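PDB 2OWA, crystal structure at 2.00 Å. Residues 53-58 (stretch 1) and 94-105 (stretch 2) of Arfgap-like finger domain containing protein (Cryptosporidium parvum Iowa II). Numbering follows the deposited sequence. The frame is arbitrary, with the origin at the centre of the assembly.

Stretch 1, residues 53-58: SFAVFI
Stretch 2, residues 94-105: IGGNGRARNYFK

What ties the two stretches together most firmly? The side-chain amide of Asn97 acts as a surrogate strand neighbour for Phe57, meeting both polar groups of its backbone. Phe57 N donates to Asn97 OD1 at 2.8 Å (N-H...O angle 153°), and Asn97 ND2 donates to Phe57 O at 3.2 Å (154°). To build this, set Asn97 chi1 to m (-68°) and chi2 near 7°; its CA-to-CB bond points sideways, yet the amide at its end comes nearer the strand. The same OD1 lies 3.3 Å from Val56 CA and sits at the edge of the Phe57 ring, near its plane.

How do the backbones meet just before the helix? Gly96 N donates to Ala55 O at 2.9 Å, with an angle of 140°. Water 1 sits at this corner, 2.7 Å from Phe54 O and 2.8 Å from Gly96 O, close enough to donate to either carbonyl; with more acceptors around it than protons, it need not serve both at once. It sits between two carbonyl oxygens, which as acceptors cannot bond each other. Gly96 holds the N-cap position at phi/psi 105/161, where a CB would be jammed against the preceding carbonyl oxygen. Gly95, at -92/-123, is glycine-tight for another reason: an ideal CB would fall 2.3 Å from Ala55 CB, a clash, whereas its bare CA lets Ala55 CB approach to 3.8 Å.

What backbone frame makes these bonds possible? Residues 56-58 form an extended strand, with Val56 at -114/150, Phe57 at -95/137 and Ile58 at -140/159, entered from Ala55 at the left-handed angles 45/51. Residues 97-105 are helical, phi near -60 and psi from -34 to -53; the first turn closes with a weak bond from Ala100 N to Gly96 O (3.3 Å), followed by Arg101 N to Asn97 O (2.9 Å). Strand and helix run at 104° and their axes approach to 8.3 Å. In register, Ala55 CA lies 5.1 Å from Gly95 CA, Val56 CA 5.0 Å from Asn97 CA, and Phe54 CA 7.0 Å from Ala100 CA.

Which apolar groups complete the packing? Ala100 and Phe104, one helical turn apart, both direct CA-to-CB toward stretch 1. Val56, chi1 m (-66°), brings CG1 to 3.4 Å from Ala100 CB, a tight methyl-to-methyl contact, shorter than the usual van der Waals separation. Farther along, Phe54 (chi1 -47°, chi2 -70°) and Phe104 (chi1 -72°, chi2 -60°) meet at 4.4 Å between Phe54 CD1 and Phe104 CZ, extending the buried apolar contact along the helix.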

# COMPACT_ATOMS: atom_id res chain seq x y z
N SER A 53 5.12 1.24 0.08
CA SER A 53 5.59 2.61 -0.29
C SER A 53 4.48 3.65 -0.29
O SER A 53 4.63 4.73 0.28
CB SER A 53 6.24 2.58 -1.69
OG SER A 53 7.13 1.46 -1.82
N PHE A 54 3.38 3.32 -0.94
CA PHE A 54 2.23 4.23 -1.06
C PHE A 54 1.10 3.84 -0.12
O PHE A 54 0.05 4.46 -0.12
CB PHE A 54 1.79 4.25 -2.53
CG PHE A 54 2.94 4.42 -3.46
CD1 PHE A 54 3.64 5.65 -3.51
CD2 PHE A 54 3.37 3.36 -4.25
CE1 PHE A 54 4.74 5.80 -4.36
CE2 PHE A 54 4.46 3.51 -5.09
CZ PHE A 54 5.13 4.72 -5.16
N ALA A 55 1.33 2.80 0.69
CA ALA A 55 0.28 2.19 1.50
C ALA A 55 -1.00 1.98 0.70
O ALA A 55 -2.08 2.39 1.11
CB ALA A 55 0.00 3.03 2.76
N VAL A 56 -0.89 1.35 -0.47
CA VAL A 56 -2.07 1.01 -1.25
C VAL A 56 -2.23 -0.52 -1.32
O VAL A 56 -1.25 -1.25 -1.29
CB VAL A 56 -2.05 1.63 -2.67
CG1 VAL A 56 -2.15 3.22 -2.58
CG2 VAL A 56 -0.79 1.20 -3.41
N PHE A 57 -3.48 -0.97 -1.42
CA PHE A 57 -3.80 -2.38 -1.71
C PHE A 57 -4.04 -2.61 -3.20
O PHE A 57 -4.74 -1.83 -3.84
CB PHE A 57 -5.04 -2.84 -0.95
CG PHE A 57 -4.84 -2.86 0.51
CD1 PHE A 57 -4.37 -4.00 1.13
CD2 PHE A 57 -5.12 -1.72 1.28
CE1 PHE A 57 -4.17 -4.02 2.54
CE2 PHE A 57 -4.94 -1.72 2.65
CZ PHE A 57 -4.48 -2.88 3.29
N ILE A 58 -3.48 -3.71 -3.71
CA ILE A 58 -3.46 -4.02 -5.16
C ILE A 58 -3.72 -5.52 -5.35
O ILE A 58 -3.48 -6.27 -4.43
CB ILE A 58 -2.10 -3.62 -5.80
CG1 ILE A 58 -0.89 -4.27 -5.06
CG2 ILE A 58 -2.00 -2.05 -5.93
CD1 ILE A 58 0.46 -3.95 -5.70
N ILE A 94 -2.60 4.44 8.42
CA ILE A 94 -2.74 5.89 8.11
C ILE A 94 -2.83 6.20 6.62
O ILE A 94 -3.23 7.32 6.23
CB ILE A 94 -1.63 6.75 8.77
CG1 ILE A 94 -0.24 6.36 8.26
CG2 ILE A 94 -1.69 6.68 10.29
CD1 ILE A 94 0.32 7.28 7.27
N GLY A 95 -2.47 5.21 5.79
CA GLY A 95 -2.59 5.33 4.35
C GLY A 95 -3.92 4.80 3.83
O GLY A 95 -4.99 5.22 4.25
N GLY A 96 -3.85 3.84 2.91
CA GLY A 96 -5.06 3.29 2.31
C GLY A 96 -5.26 3.81 0.91
O GLY A 96 -4.68 4.83 0.50
N ASN A 97 -6.09 3.09 0.14
CA ASN A 97 -6.45 3.52 -1.23
C ASN A 97 -7.15 4.88 -1.34
O ASN A 97 -6.84 5.63 -2.25
CB ASN A 97 -7.27 2.45 -1.95
CG ASN A 97 -6.45 1.21 -2.27
OD1 ASN A 97 -5.29 1.08 -1.85
ND2 ASN A 97 -7.06 0.26 -3.01
N GLY A 98 -8.07 5.21 -0.42
CA GLY A 98 -8.70 6.53 -0.43
C GLY A 98 -7.77 7.75 -0.28
O GLY A 98 -7.82 8.69 -1.09
N ARG A 99 -6.95 7.76 0.76
CA ARG A 99 -5.96 8.84 0.90
C ARG A 99 -5.02 9.01 -0.34
O ARG A 99 -4.75 10.15 -0.76
CB ARG A 99 -5.11 8.59 2.14
CG ARG A 99 -4.24 9.77 2.50
CD ARG A 99 -3.57 9.57 3.81
NE ARG A 99 -3.05 10.83 4.33
CZ ARG A 99 -2.44 10.96 5.51
NH1 ARG A 99 -2.29 9.90 6.31
NH2 ARG A 99 -2.00 12.15 5.90
N ALA A 100 -4.53 7.88 -0.87
CA ALA A 100 -3.67 7.86 -2.06
C ALA A 100 -4.39 8.36 -3.34
O ALA A 100 -3.86 9.24 -4.05
CB ALA A 100 -3.04 6.46 -2.28
N ARG A 101 -5.59 7.84 -3.60
CA ARG A 101 -6.44 8.31 -4.71
C ARG A 101 -6.64 9.81 -4.56
O ARG A 101 -6.52 10.55 -5.52
CB ARG A 101 -7.82 7.62 -4.72
CG ARG A 101 -7.88 6.36 -5.57
CD ARG A 101 -9.10 5.51 -5.18
NE ARG A 101 -8.97 4.13 -5.61
CZ ARG A 101 -9.51 3.10 -4.96
NH1 ARG A 101 -10.23 3.34 -3.87
NH2 ARG A 101 -9.34 1.84 -5.40
N ASN A 102 -6.90 10.27 -3.34
CA ASN A 102 -7.17 11.67 -3.12
C ASN A 102 -5.94 12.50 -3.47
O ASN A 102 -6.05 13.48 -4.19
CB ASN A 102 -7.65 11.98 -1.68
CG ASN A 102 -7.69 13.50 -1.38
OD1 ASN A 102 -8.31 14.26 -2.10
ND2 ASN A 102 -7.00 13.92 -0.33
N TYR A 103 -4.77 12.09 -2.95
CA TYR A 103 -3.55 12.80 -3.23
C TYR A 103 -3.22 12.83 -4.74
O TYR A 103 -2.98 13.91 -5.30
CB TYR A 103 -2.39 12.21 -2.44
CG TYR A 103 -1.05 12.82 -2.79
CD1 TYR A 103 -0.64 14.01 -2.19
CD2 TYR A 103 -0.21 12.23 -3.75
CE1 TYR A 103 0.57 14.57 -2.50
CE2 TYR A 103 1.01 12.80 -4.06
CZ TYR A 103 1.38 13.97 -3.44
OH TYR A 103 2.57 14.54 -3.74
N PHE A 104 -3.22 11.66 -5.36
CA PHE A 104 -2.86 11.51 -6.79
C PHE A 104 -3.83 12.20 -7.77
O PHE A 104 -3.37 12.86 -8.70
CB PHE A 104 -2.55 10.04 -7.18
CG PHE A 104 -1.22 9.55 -6.63
CD1 PHE A 104 -0.03 10.18 -6.98
CD2 PHE A 104 -1.18 8.45 -5.75
CE1 PHE A 104 1.21 9.75 -6.45
CE2 PHE A 104 0.02 7.98 -5.22
CZ PHE A 104 1.24 8.65 -5.57
N LYS A 105 -5.14 12.10 -7.54
CA LYS A 105 -6.09 12.82 -8.39
C LYS A 105 -5.83 14.34 -8.32
O LYS A 105 -6.07 15.01 -9.30
CB LYS A 105 -7.56 12.55 -8.02
CG LYS A 105 -8.06 11.10 -8.22
CD LYS A 105 -9.55 11.00 -7.81
CE LYS A 105 -10.16 9.60 -8.08
NZ LYS A 105 -9.99 9.06 -9.51
O HOH W 1 -2.06 5.69 1.10